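Local coordinates for protein cellulase IBT99 (Metagenomes, PDB 6WBT) that probably hydrolyses 6-phospho-alpha-glucosides in gut microorganisms, using bound NAD and a manganese ion as family 4 glycoside hydrolases do, at residues Trp37-Asp42 with Val70-Ala75; Arg122-Met127 with Glu398-His403; Pro126-Ile131 with Lys160-Ala165; Leu341-Asn346 with Thr358-Gly363. One frame throughout, in Å; residues are numbered along the deposited sequence.

How the interactions relate
Interactions 1 and 4 belong to two parts of one mixed sheet, the first to its parallel NAD-binding half and the second to the antiparallel strands added beyond it; their centres are 29 Å apart. Interactions 2 and 3 use successive turns of helix 114-136 and share Pro126, which touches NAD. Their centres are 11 Å apart, and they meet where Ile401 CD1 packs 3.7 Å from Leu161 CD2. Interaction 1 grips the adenosine ribose of NAD directly. Interaction 4 approaches the active site from another direction, with the side chain of Glu360 about 6 Å from the manganese ion and that of Ile343 about 7 Å from NAD.

Interaction 1. Residues Trp37-Asp42 with Val70-Ala75. With NAD (nicotinamide-adenine-dinucleotide), chain G.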
# COMPACT_ATOMS: atom_id res chain seq x y z
N TRP A 37 -5.71 7.87 44.66
CA TRP A 37 -5.00 9.14 44.59
C TRP A 37 -5.73 10.10 43.67
O TRP A 37 -6.13 9.73 42.56
CB TRP A 37 -3.56 8.93 44.11
CG TRP A 37 -2.65 8.39 45.18
CD1 TRP A 37 -2.52 7.09 45.56
CD2 TRP A 37 -1.75 9.15 46.00
NE1 TRP A 37 -1.59 6.99 46.57
CE2 TRP A 37 -1.11 8.24 46.86
CE3 TRP A 37 -1.43 10.51 46.09
CZ2 TRP A 37 -0.16 8.64 47.80
CZ3 TRP A 37 -0.49 10.90 47.02
CH2 TRP A 37 0.14 9.98 47.86
N LEU A 38 -5.88 11.34 44.12
CA LEU A 38 -6.46 12.42 43.32
C LEU A 38 -5.37 13.44 43.07
O LEU A 38 -4.91 14.12 43.99
CB LEU A 38 -7.65 13.06 44.04
CG LEU A 38 -8.85 12.15 44.34
CD1 LEU A 38 -9.95 12.94 45.02
CD2 LEU A 38 -9.37 11.49 43.07
N TYR A 39 -4.94 13.55 41.81
CA TYR A 39 -3.90 14.49 41.41
C TYR A 39 -4.49 15.57 40.52
O TYR A 39 -5.34 15.29 39.67
CB TYR A 39 -2.76 13.78 40.68
CG TYR A 39 -1.82 14.72 39.97
CD1 TYR A 39 -0.87 15.45 40.67
CD2 TYR A 39 -1.88 14.88 38.59
CE1 TYR A 39 -0.00 16.31 40.02
CE2 TYR A 39 -1.02 15.74 37.93
CZ TYR A 39 -0.09 16.45 38.65
OH TYR A 39 0.77 17.31 38.00
N ASP A 40 -4.03 16.80 40.71
CA ASP A 40 -4.50 17.93 39.93
C ASP A 40 -3.50 19.06 40.07
O ASP A 40 -2.68 19.08 41.00
CB ASP A 40 -5.89 18.37 40.38
CG ASP A 40 -6.63 19.13 39.31
OD1 ASP A 40 -6.05 20.06 38.71
OD2 ASP A 40 -7.81 18.79 39.06
N ILE A 41 -3.56 20.00 39.13
CA ILE A 41 -2.73 21.20 39.20
C ILE A 41 -3.42 22.35 39.92
O ILE A 41 -2.75 23.30 40.33
CB ILE A 41 -2.29 21.66 37.79
CG1 ILE A 41 -3.51 22.09 36.97
CG2 ILE A 41 -1.52 20.56 37.08
CD1 ILE A 41 -3.16 22.69 35.64
N ASP A 42 -4.74 22.28 40.08
CA ASP A 42 -5.49 23.30 40.81
C ASP A 42 -5.78 22.75 42.20
O ASP A 42 -6.59 21.82 42.36
CB ASP A 42 -6.78 23.65 40.07
CG ASP A 42 -7.46 24.91 40.62
OD1 ASP A 42 -7.00 25.45 41.65
OD2 ASP A 42 -8.46 25.36 40.02
N VAL A 70 -1.08 17.65 44.95
CA VAL A 70 -0.77 18.37 43.73
C VAL A 70 0.66 18.13 43.26
O VAL A 70 1.07 18.69 42.24
CB VAL A 70 -1.03 19.88 43.88
CG1 VAL A 70 -2.51 20.14 44.12
CG2 VAL A 70 -0.19 20.46 45.01
N ASN A 71 1.44 17.33 43.99
CA ASN A 71 2.81 17.04 43.61
C ASN A 71 2.83 15.83 42.68
O ASN A 71 2.36 14.76 43.07
CB ASN A 71 3.66 16.76 44.85
CG ASN A 71 5.10 16.42 44.51
OD1 ASN A 71 5.48 15.25 44.47
ND2 ASN A 71 5.91 17.44 44.26
N PRO A 72 3.37 15.96 41.46
CA PRO A 72 3.32 14.81 40.54
C PRO A 72 4.18 13.64 40.99
O PRO A 72 3.80 12.48 40.77
CB PRO A 72 3.82 15.41 39.21
CG PRO A 72 4.63 16.59 39.61
CD PRO A 72 3.98 17.14 40.84
N LYS A 73 5.34 13.90 41.61
CA LYS A 73 6.19 12.79 42.04
C LYS A 73 5.52 11.98 43.14
O LYS A 73 5.59 10.74 43.13
CB LYS A 73 7.54 13.32 42.51
CG LYS A 73 8.54 12.21 42.83
CD LYS A 73 9.94 12.74 43.04
CE LYS A 73 10.93 11.60 43.21
NZ LYS A 73 12.33 12.08 43.35
N GLU A 74 4.86 12.64 44.09
CA GLU A 74 4.11 11.92 45.11
C GLU A 74 2.88 11.24 44.52
O GLU A 74 2.48 10.17 44.99
CB GLU A 74 3.71 12.86 46.24
CG GLU A 74 2.97 12.18 47.39
CD GLU A 74 2.60 13.15 48.49
OE1 GLU A 74 1.69 12.82 49.29
OE2 GLU A 74 3.21 14.23 48.57
N ALA A 75 2.29 11.83 43.48
CA ALA A 75 1.07 11.27 42.91
C ALA A 75 1.35 10.08 42.01
O ALA A 75 0.59 9.10 42.01
CB ALA A 75 0.32 12.35 42.13
PA NAD G . -13.40 20.19 34.56
O1A NAD G . -12.92 21.46 33.93
O2A NAD G . -14.61 20.25 35.43
O5B NAD G . -12.18 19.52 35.37
C5B NAD G . -10.93 19.25 34.69
C4B NAD G . -9.82 19.14 35.71
O4B NAD G . -8.55 18.92 35.03
C3B NAD G . -9.61 20.36 36.61
O3B NAD G . -9.52 19.95 37.97
C2B NAD G . -8.25 20.91 36.14
O2B NAD G . -7.57 21.67 37.10
C1B NAD G . -7.56 19.60 35.76
N9A NAD G . -6.38 19.77 34.93
C8A NAD G . -6.19 20.70 33.94
N7A NAD G . -5.02 20.63 33.36
C5A NAD G . -4.38 19.59 34.01
C6A NAD G . -3.10 19.02 33.86
N6A NAD G . -2.21 19.44 32.97
N1A NAD G . -2.77 17.99 34.68
C2A NAD G . -3.68 17.58 35.58
N3A NAD G . -4.90 18.03 35.81
C4A NAD G . -5.20 19.05 34.99
O3 NAD G . -13.65 19.11 33.40
PN NAD G . -14.84 18.05 33.15
O1N NAD G . -15.04 17.24 34.38
O2N NAD G . -16.01 18.78 32.57
O5D NAD G . -14.17 17.14 32.02
C5D NAD G . -12.87 16.55 32.30
C4D NAD G . -12.30 15.96 31.03
O4D NAD G . -13.06 14.79 30.68
C3D NAD G . -12.36 16.87 29.79
O3D NAD G . -11.13 16.81 29.10
C2D NAD G . -13.48 16.19 28.99
O2D NAD G . -13.50 16.51 27.61
C1D NAD G . -13.17 14.73 29.27
N1N NAD G . -14.30 13.82 28.91
C2N NAD G . -14.21 13.03 27.80
C3N NAD G . -15.26 12.20 27.43
C7N NAD G . -15.07 11.31 26.23
O7N NAD G . -16.03 11.08 25.49
N7N NAD G . -13.87 10.78 26.03
C4N NAD G . -16.42 12.21 28.19
C5N NAD G . -16.49 12.99 29.32
C6N NAD G . -15.42 13.78 29.67
O HOH W 1 1.15 19.70 39.55
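Strand 37-39 and the loop after it pass the start of helix 72-75 without a hydrogen bond between the two segments, the backbones coming nearest at Asp40 and Val70, whose CA atoms are 5.3 Å apart. Tyr39 and Trp37 do most of the packing. The Tyr39 ring meets the helix by its CD1 side, with CD1 3.6 Å from Ala75 CB, a methyl small enough to let the ring lie close. Tyr39 CE1 meets Val70 O edge-on at 3.4 Å. A water joins Tyr39 OH to that same carbonyl oxygen, while OH also touches Pro72 CB at 3.8 Å. The Trp37 indole has Glu74 O over one face, offset toward the rim. Glu74 OE1 lies in the indole plane at the edge, 3.5 Å from Trp37 CH2, its carboxylate turned 82° from the ring. Lys6 adds a cation-pi contact to Trp37. The helix start is held by Asn71 as N-cap: its OD1 accepts from Glu74 N at 2.7 Å, in the carbonyl plane. Beyond the strand, Asp40 OD1 accepts from Asp42 N at 2.9 Å in an Asx turn, and it also takes a hydrogen bond from O2B of NAD at 2.7 Å. Asp40 OD2, which accepts from Gly13 N, faces the other ribose hydroxyl. An acid just after the second strand of a Rossmann fold is the familiar partner of the adenosine ribose; its charge would probably repel a 2'-phosphate, consistent with NAD rather than NADP being bound.

Interaction 2. Residues Arg122-Met127 with Glu398-His403; sequences RTIYPM and EAAIEH
Tyr125 and Ala400 form the polar link between helix 114-136 and the C-terminal end of helix 380-402. Tyr125 OH donates to Ala400 O at 2.5 Å; the oxygen lies at the edge of the phenol ring, in its plane, but the hydroxyl approaches from 47° above the carbonyl plane. Tyrosine suits the place because the short segment axes stay 10.5 Å apart and cross at -56°, a gap that a long rigid ring can span with a hydroxyl at its far end. A phenylalanine here would probably still fill the gap but leave Ala400 O without this donor, and the ring with nothing polar to fix its tip. The apolar contacts centre on the Ala400 methyl. Ile124 CD1 reaches it from one residue earlier, 3.8 Å from Ala400 CB, and Tyr125 CE2 packs 4.1 Å from the same atom. Ile124 CG1 stands beside its backbone N (chi1 -67°), and the extended chain beyond it delivers CD1 to the alanine, whose short side chain lets both neighbours come near. His403 NE2 lies 4.2 Å from Tyr125 OH, a plain proximity, with His403 ND1 hydrogen-bonded to Glu441 O. The contact thus links the NAD-binding part to the C-terminal part of the chain, with Ile124 also resting on Ala157, and Ile401 on Lys160 and Leu161, of the adjoining helix 151-161, while Tyr125 touches Pro440 in the C-terminal loop.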
# COMPACT_ATOMS: atom_id res chain seq x y z
N ARG A 122 -4.00 22.72 23.32
CA ARG A 122 -3.77 22.95 24.74
C ARG A 122 -3.45 21.66 25.48
O ARG A 122 -2.81 21.70 26.53
CB ARG A 122 -4.99 23.61 25.39
CG ARG A 122 -5.18 25.08 25.04
CD ARG A 122 -6.15 25.73 26.02
NE ARG A 122 -7.46 25.09 26.01
CZ ARG A 122 -8.48 25.50 25.26
NH1 ARG A 122 -8.34 26.54 24.46
NH2 ARG A 122 -9.64 24.86 25.32
N THR A 123 -3.87 20.51 24.95
CA THR A 123 -3.78 19.24 25.65
C THR A 123 -2.60 18.38 25.19
O THR A 123 -2.25 17.43 25.89
CB THR A 123 -5.08 18.45 25.47
OG1 THR A 123 -6.19 19.35 25.50
CG2 THR A 123 -5.26 17.43 26.59
N ILE A 124 -1.98 18.70 24.06
CA ILE A 124 -0.94 17.83 23.50
C ILE A 124 0.22 17.68 24.47
O ILE A 124 0.51 16.58 24.96
CB ILE A 124 -0.47 18.37 22.13
CG1 ILE A 124 -1.59 18.26 21.10
CG2 ILE A 124 0.77 17.61 21.66
CD1 ILE A 124 -1.20 18.74 19.72
N TYR A 125 0.91 18.78 24.76
CA TYR A 125 2.11 18.72 25.59
C TYR A 125 1.81 18.40 27.06
O TYR A 125 2.57 17.65 27.68
CB TYR A 125 2.91 20.02 25.48
CG TYR A 125 3.71 20.11 24.20
CD1 TYR A 125 4.77 19.24 23.97
CD2 TYR A 125 3.42 21.06 23.24
CE1 TYR A 125 5.51 19.31 22.80
CE2 TYR A 125 4.15 21.14 22.07
CZ TYR A 125 5.20 20.27 21.86
OH TYR A 125 5.93 20.34 20.70
N PRO A 126 0.74 18.94 27.66
CA PRO A 126 0.39 18.49 29.02
C PRO A 126 0.13 16.99 29.11
O PRO A 126 0.43 16.39 30.15
CB PRO A 126 -0.87 19.30 29.34
CG PRO A 126 -0.68 20.56 28.59
CD PRO A 126 -0.03 20.14 27.29
N MSE A 127 -0.41 16.38 28.07
CA MSE A 127 -0.60 14.93 28.04
C MSE A 127 0.74 14.21 27.93
O MSE A 127 0.95 13.17 28.54
CB MSE A 127 -1.51 14.52 26.89
CG MSE A 127 -2.99 14.54 27.23
SE MSE A 127 -3.44 13.29 28.66
CE MSE A 127 -2.66 11.67 27.88
N GLU A 398 1.60 18.35 13.71
CA GLU A 398 2.86 18.86 13.20
C GLU A 398 3.07 20.32 13.58
O GLU A 398 4.22 20.77 13.72
CB GLU A 398 2.93 18.69 11.69
CG GLU A 398 2.84 17.25 11.22
CD GLU A 398 2.78 17.13 9.71
OE1 GLU A 398 2.86 18.17 9.03
OE2 GLU A 398 2.65 15.99 9.21
N ALA A 399 1.98 21.08 13.74
CA ALA A 399 2.11 22.47 14.16
C ALA A 399 2.60 22.59 15.59
O ALA A 399 3.30 23.55 15.93
CB ALA A 399 0.76 23.19 13.99
N ALA A 400 2.25 21.62 16.45
CA ALA A 400 2.72 21.64 17.83
C ALA A 400 4.16 21.17 17.94
O ALA A 400 4.90 21.65 18.82
CB ALA A 400 1.82 20.76 18.70
N ILE A 401 4.59 20.26 17.07
CA ILE A 401 5.95 19.74 17.13
C ILE A 401 6.93 20.71 16.48
O ILE A 401 7.96 21.06 17.06
CB ILE A 401 6.02 18.35 16.48
CG1 ILE A 401 5.14 17.36 17.24
CG2 ILE A 401 7.47 17.86 16.41
CD1 ILE A 401 5.07 15.99 16.59
N GLU A 402 6.61 21.16 15.27
CA GLU A 402 7.50 22.01 14.49
C GLU A 402 7.32 23.49 14.77
O GLU A 402 8.06 24.31 14.21
CB GLU A 402 7.29 21.74 13.00
CG GLU A 402 7.46 20.28 12.62
CD GLU A 402 6.78 19.93 11.32
OE1 GLU A 402 6.31 20.85 10.62
OE2 GLU A 402 6.70 18.72 10.99
N HIS A 403 6.36 23.86 15.63
CA HIS A 403 6.11 25.26 15.99
C HIS A 403 5.85 26.11 14.75
O HIS A 403 6.26 27.27 14.67
CB HIS A 403 7.27 25.84 16.81
CG HIS A 403 7.51 25.12 18.10
ND1 HIS A 403 7.00 25.55 19.30
CD2 HIS A 403 8.22 24.00 18.38
CE1 HIS A 403 7.37 24.73 20.26
NE2 HIS A 403 8.12 23.78 19.73

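Interaction 3. Residues Pro126-Ile131 with Lys160-Ala165; sequences PMVQLI and KLRPKA
Val128 and Ile131, one helical turn apart in helix 114-136, make a largely apolar contact, with one methyl set on a guanidinium face, with Leu161, Arg162 and Ala165, where helix 151-161 ends and turns toward strand 167-170 of the Rossmann-like sheet. Val128 divides its branches: CG2 packs 3.8 Å from Leu161 CD1, and CG1 lies against one face of the Arg162 guanidinium, over its centre and 3.4 Å from its plane. The arginine chain bends at chi2 (63°), which brings Arg162 CD within 3.9 Å of Val128 CG1. The two side chains cross at about a right angle. Farther along, Ile131 CG2 touches both Arg162 CG and Ala165 CB, each at 3.6 Å, and the Ile131 and Arg162 side chains run past each other in opposite directions. Ala165 closes a type I turn from Arg162, and its small methyl lets that turn lie close to the helix. Arg162 NH2 forms a salt bridge with Asp132 OD2. An alanine in place of Arg162 would probably deprive Asp132 of this salt bridge and uncover Val128 CG1. Arginine serves both needs: its broad guanidinium face accepts a hydrocarbon neighbour, while the polar rim carries the charge to Asp132, so a single side chain joins apolar packing to an ionic tie.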
# COMPACT_ATOMS: atom_id res chain seq x y z
N PRO A 126 0.74 18.94 27.66
CA PRO A 126 0.39 18.49 29.02
C PRO A 126 0.13 16.99 29.11
O PRO A 126 0.43 16.39 30.15
CB PRO A 126 -0.87 19.30 29.34
CG PRO A 126 -0.68 20.56 28.59
CD PRO A 126 -0.03 20.14 27.29
N MSE A 127 -0.41 16.38 28.07
CA MSE A 127 -0.60 14.93 28.04
C MSE A 127 0.74 14.21 27.93
O MSE A 127 0.95 13.17 28.54
CB MSE A 127 -1.51 14.52 26.89
CG MSE A 127 -2.99 14.54 27.23
SE MSE A 127 -3.44 13.29 28.66
CE MSE A 127 -2.66 11.67 27.88
N VAL A 128 1.65 14.79 27.14
CA VAL A 128 2.99 14.22 27.01
C VAL A 128 3.73 14.27 28.34
O VAL A 128 4.45 13.34 28.71
CB VAL A 128 3.77 14.93 25.89
CG1 VAL A 128 5.21 14.45 25.84
CG2 VAL A 128 3.09 14.71 24.55
N GLN A 129 3.54 15.37 29.09
CA GLN A 129 4.15 15.46 30.42
C GLN A 129 3.58 14.42 31.36
O GLN A 129 4.30 13.91 32.23
CB GLN A 129 3.94 16.87 30.98
CG GLN A 129 4.74 17.15 32.24
CD GLN A 129 4.62 18.59 32.70
OE1 GLN A 129 3.53 19.14 32.78
NE2 GLN A 129 5.76 19.21 33.00
N LEU A 130 2.29 14.09 31.22
CA LEU A 130 1.71 13.01 32.01
C LEU A 130 2.35 11.67 31.67
O LEU A 130 2.55 10.82 32.54
CB LEU A 130 0.20 12.95 31.80
CG LEU A 130 -0.55 11.74 32.35
CD1 LEU A 130 -0.41 11.66 33.86
CD2 LEU A 130 -2.02 11.78 31.95
N ILE A 131 2.68 11.47 30.39
CA ILE A 131 3.33 10.23 29.97
C ILE A 131 4.71 10.12 30.60
O ILE A 131 5.09 9.07 31.14
CB ILE A 131 3.41 10.16 28.43
CG1 ILE A 131 2.00 10.17 27.82
CG2 ILE A 131 4.18 8.93 28.00
CD1 ILE A 131 1.21 8.91 28.08
N LYS A 160 2.69 9.73 18.17
CA LYS A 160 3.85 10.19 17.40
C LYS A 160 5.01 10.57 18.31
O LYS A 160 6.17 10.29 17.98
CB LYS A 160 3.47 11.37 16.51
CG LYS A 160 4.61 11.87 15.64
CD LYS A 160 4.09 12.69 14.47
CE LYS A 160 5.23 13.06 13.53
NZ LYS A 160 4.76 13.70 12.27
N LEU A 161 4.73 11.22 19.44
CA LEU A 161 5.82 11.68 20.29
C LEU A 161 6.30 10.57 21.23
O LEU A 161 7.51 10.36 21.38
CB LEU A 161 5.38 12.92 21.07
CG LEU A 161 5.21 14.20 20.25
CD1 LEU A 161 4.58 15.29 21.09
CD2 LEU A 161 6.54 14.66 19.68
N ARG A 162 5.36 9.85 21.85
CA ARG A 162 5.65 8.78 22.79
C ARG A 162 5.00 7.50 22.27
O ARG A 162 3.94 7.09 22.77
CB ARG A 162 5.15 9.13 24.20
CG ARG A 162 6.21 9.73 25.11
CD ARG A 162 6.72 11.06 24.60
NE ARG A 162 7.61 11.71 25.55
CZ ARG A 162 8.29 12.82 25.31
NH1 ARG A 162 8.19 13.41 24.13
NH2 ARG A 162 9.08 13.34 26.23
N PRO A 163 5.60 6.86 21.27
CA PRO A 163 4.98 5.65 20.71
C PRO A 163 5.03 4.46 21.66
O PRO A 163 4.17 3.57 21.56
CB PRO A 163 5.81 5.38 19.44
CG PRO A 163 6.59 6.65 19.19
CD PRO A 163 6.82 7.24 20.54
N LYS A 164 5.99 4.42 22.58
CA LYS A 164 6.14 3.30 23.50
C LYS A 164 5.30 3.46 24.77
O LYS A 164 5.41 2.62 25.67
CB LYS A 164 7.62 3.14 23.89
CG LYS A 164 8.55 2.88 22.72
CD LYS A 164 8.30 1.52 22.09
CE LYS A 164 9.36 1.20 21.05
NZ LYS A 164 10.73 1.22 21.62
N ALA A 165 4.48 4.51 24.86
CA ALA A 165 3.71 4.75 26.07
C ALA A 165 2.66 3.68 26.27
O ALA A 165 1.99 3.25 25.33
CB ALA A 165 3.05 6.13 26.00

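Interaction 4. Residues Leu341-Asn346 with Thr358-Gly363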
# COMPACT_ATOMS: atom_id res chain seq x y z
N LEU A 341 -14.53 -0.35 21.95
CA LEU A 341 -14.19 0.55 20.85
C LEU A 341 -13.14 1.53 21.37
O LEU A 341 -13.47 2.52 22.04
CB LEU A 341 -15.43 1.28 20.34
CG LEU A 341 -16.64 0.43 19.98
CD1 LEU A 341 -17.77 1.30 19.46
CD2 LEU A 341 -16.28 -0.64 18.96
N VAL A 342 -11.87 1.27 21.06
CA VAL A 342 -10.77 2.08 21.53
C VAL A 342 -10.08 2.73 20.34
O VAL A 342 -10.36 2.41 19.18
CB VAL A 342 -9.76 1.26 22.36
CG1 VAL A 342 -10.47 0.52 23.48
CG2 VAL A 342 -9.01 0.30 21.47
N ILE A 343 -9.17 3.65 20.64
CA ILE A 343 -8.43 4.40 19.63
C ILE A 343 -7.03 3.81 19.53
O ILE A 343 -6.25 3.88 20.49
CB ILE A 343 -8.39 5.90 19.96
CG1 ILE A 343 -9.81 6.41 20.24
CG2 ILE A 343 -7.74 6.68 18.83
CD1 ILE A 343 -9.85 7.84 20.71
N VAL A 344 -6.71 3.23 18.38
CA VAL A 344 -5.42 2.58 18.18
C VAL A 344 -4.78 3.13 16.92
O VAL A 344 -5.48 3.66 16.03
CB VAL A 344 -5.57 1.04 18.10
CG1 VAL A 344 -6.04 0.47 19.43
CG2 VAL A 344 -6.54 0.67 16.99
N PRO A 345 -3.46 3.03 16.80
CA PRO A 345 -2.81 3.33 15.52
C PRO A 345 -3.25 2.34 14.46
O PRO A 345 -3.31 1.13 14.70
CB PRO A 345 -1.32 3.20 15.83
CG PRO A 345 -1.22 3.33 17.32
CD PRO A 345 -2.48 2.74 17.86
N ASN A 346 -3.57 2.86 13.27
CA ASN A 346 -4.09 2.04 12.18
C ASN A 346 -3.12 0.92 11.82
O ASN A 346 -3.36 -0.24 12.16
CB ASN A 346 -4.36 2.90 10.94
CG ASN A 346 -5.13 2.16 9.88
OD1 ASN A 346 -5.85 1.20 10.17
ND2 ASN A 346 -4.98 2.59 8.63
N THR A 358 -5.04 7.49 13.74
CA THR A 358 -5.56 6.94 14.99
C THR A 358 -7.05 6.68 14.81
O THR A 358 -7.88 7.56 15.04
CB THR A 358 -5.27 7.88 16.15
OG1 THR A 358 -5.53 9.23 15.76
CG2 THR A 358 -3.83 7.74 16.60
N VAL A 359 -7.38 5.47 14.41
CA VAL A 359 -8.76 5.07 14.14
C VAL A 359 -9.38 4.53 15.41
O VAL A 359 -8.70 4.04 16.32
CB VAL A 359 -8.82 4.04 13.00
CG1 VAL A 359 -8.37 4.67 11.69
CG2 VAL A 359 -7.97 2.83 13.34
N GLU A 360 -10.71 4.62 15.48
CA GLU A 360 -11.49 4.13 16.62
C GLU A 360 -12.22 2.87 16.17
O GLU A 360 -13.25 2.95 15.48
CB GLU A 360 -12.46 5.21 17.10
CG GLU A 360 -13.33 4.80 18.28
CD GLU A 360 -14.07 5.97 18.89
OE1 GLU A 360 -13.45 6.72 19.69
OE2 GLU A 360 -15.26 6.16 18.57
N ILE A 361 -11.70 1.71 16.56
CA ILE A 361 -12.20 0.42 16.09
C ILE A 361 -12.31 -0.53 17.27
O ILE A 361 -11.68 -0.32 18.32
CB ILE A 361 -11.28 -0.18 15.01
CG1 ILE A 361 -9.84 -0.27 15.52
CG2 ILE A 361 -11.35 0.64 13.73
CD1 ILE A 361 -8.89 -0.94 14.55
N PRO A 362 -13.12 -1.59 17.14
CA PRO A 362 -13.22 -2.56 18.23
C PRO A 362 -11.92 -3.32 18.43
O PRO A 362 -11.23 -3.67 17.48
CB PRO A 362 -14.35 -3.49 17.77
CG PRO A 362 -14.39 -3.34 16.29
CD PRO A 362 -14.06 -1.89 16.05
N GLY A 363 -11.61 -3.58 19.70
CA GLY A 363 -10.41 -4.33 20.04
C GLY A 363 -10.60 -5.05 21.36
O GLY A 363 -11.45 -4.69 22.18
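Leu341 and Pro362 meet obliquely, Leu341 CD2 coming 3.6 Å from Pro362 CB. They form a non-hydrogen-bonded antiparallel pair, a place where proline, having no N-H, costs no bond to the partner segment. On the same face Ile343 lies between two neighbours. Its CG2 leans on Thr358 CB at 3.8 Å, and its CG1 faces Glu360 OE1 at 3.7 Å. Glu360 OE1, at the end of an extended chain, accepts from Asn200 ND2, so a buried carboxylate has a polar partner beside its apolar one; the side chain is about 6 Å from the manganese ion. Strands 338-345 and 358-366 are antiparallel additions to the parallel Rossmann sheet, 338-345 lying next to strand 167-170, and the pair is strongly twisted, the segment directions standing 133° apart while the pairing stays in register. Backbone bonds join Val342 with Ile361 and Val344 with Val359; that from Val344 N to Val359 O is 3.0 Å long, whereas the return bond from Val359 N is weak. The valines and Ile361 occupy the opposite face. There Val344 CG2 meets Ile361 CG1 at 3.7 Å, the two side chains crossing at about a right angle, and these beta-branched residues suit an extended backbone. At the end of the strand Asn346 CA touches Val359 CG2, while Pro345 O and Asn346 O accept hydrogen bonds from Arg374 of the third subunit.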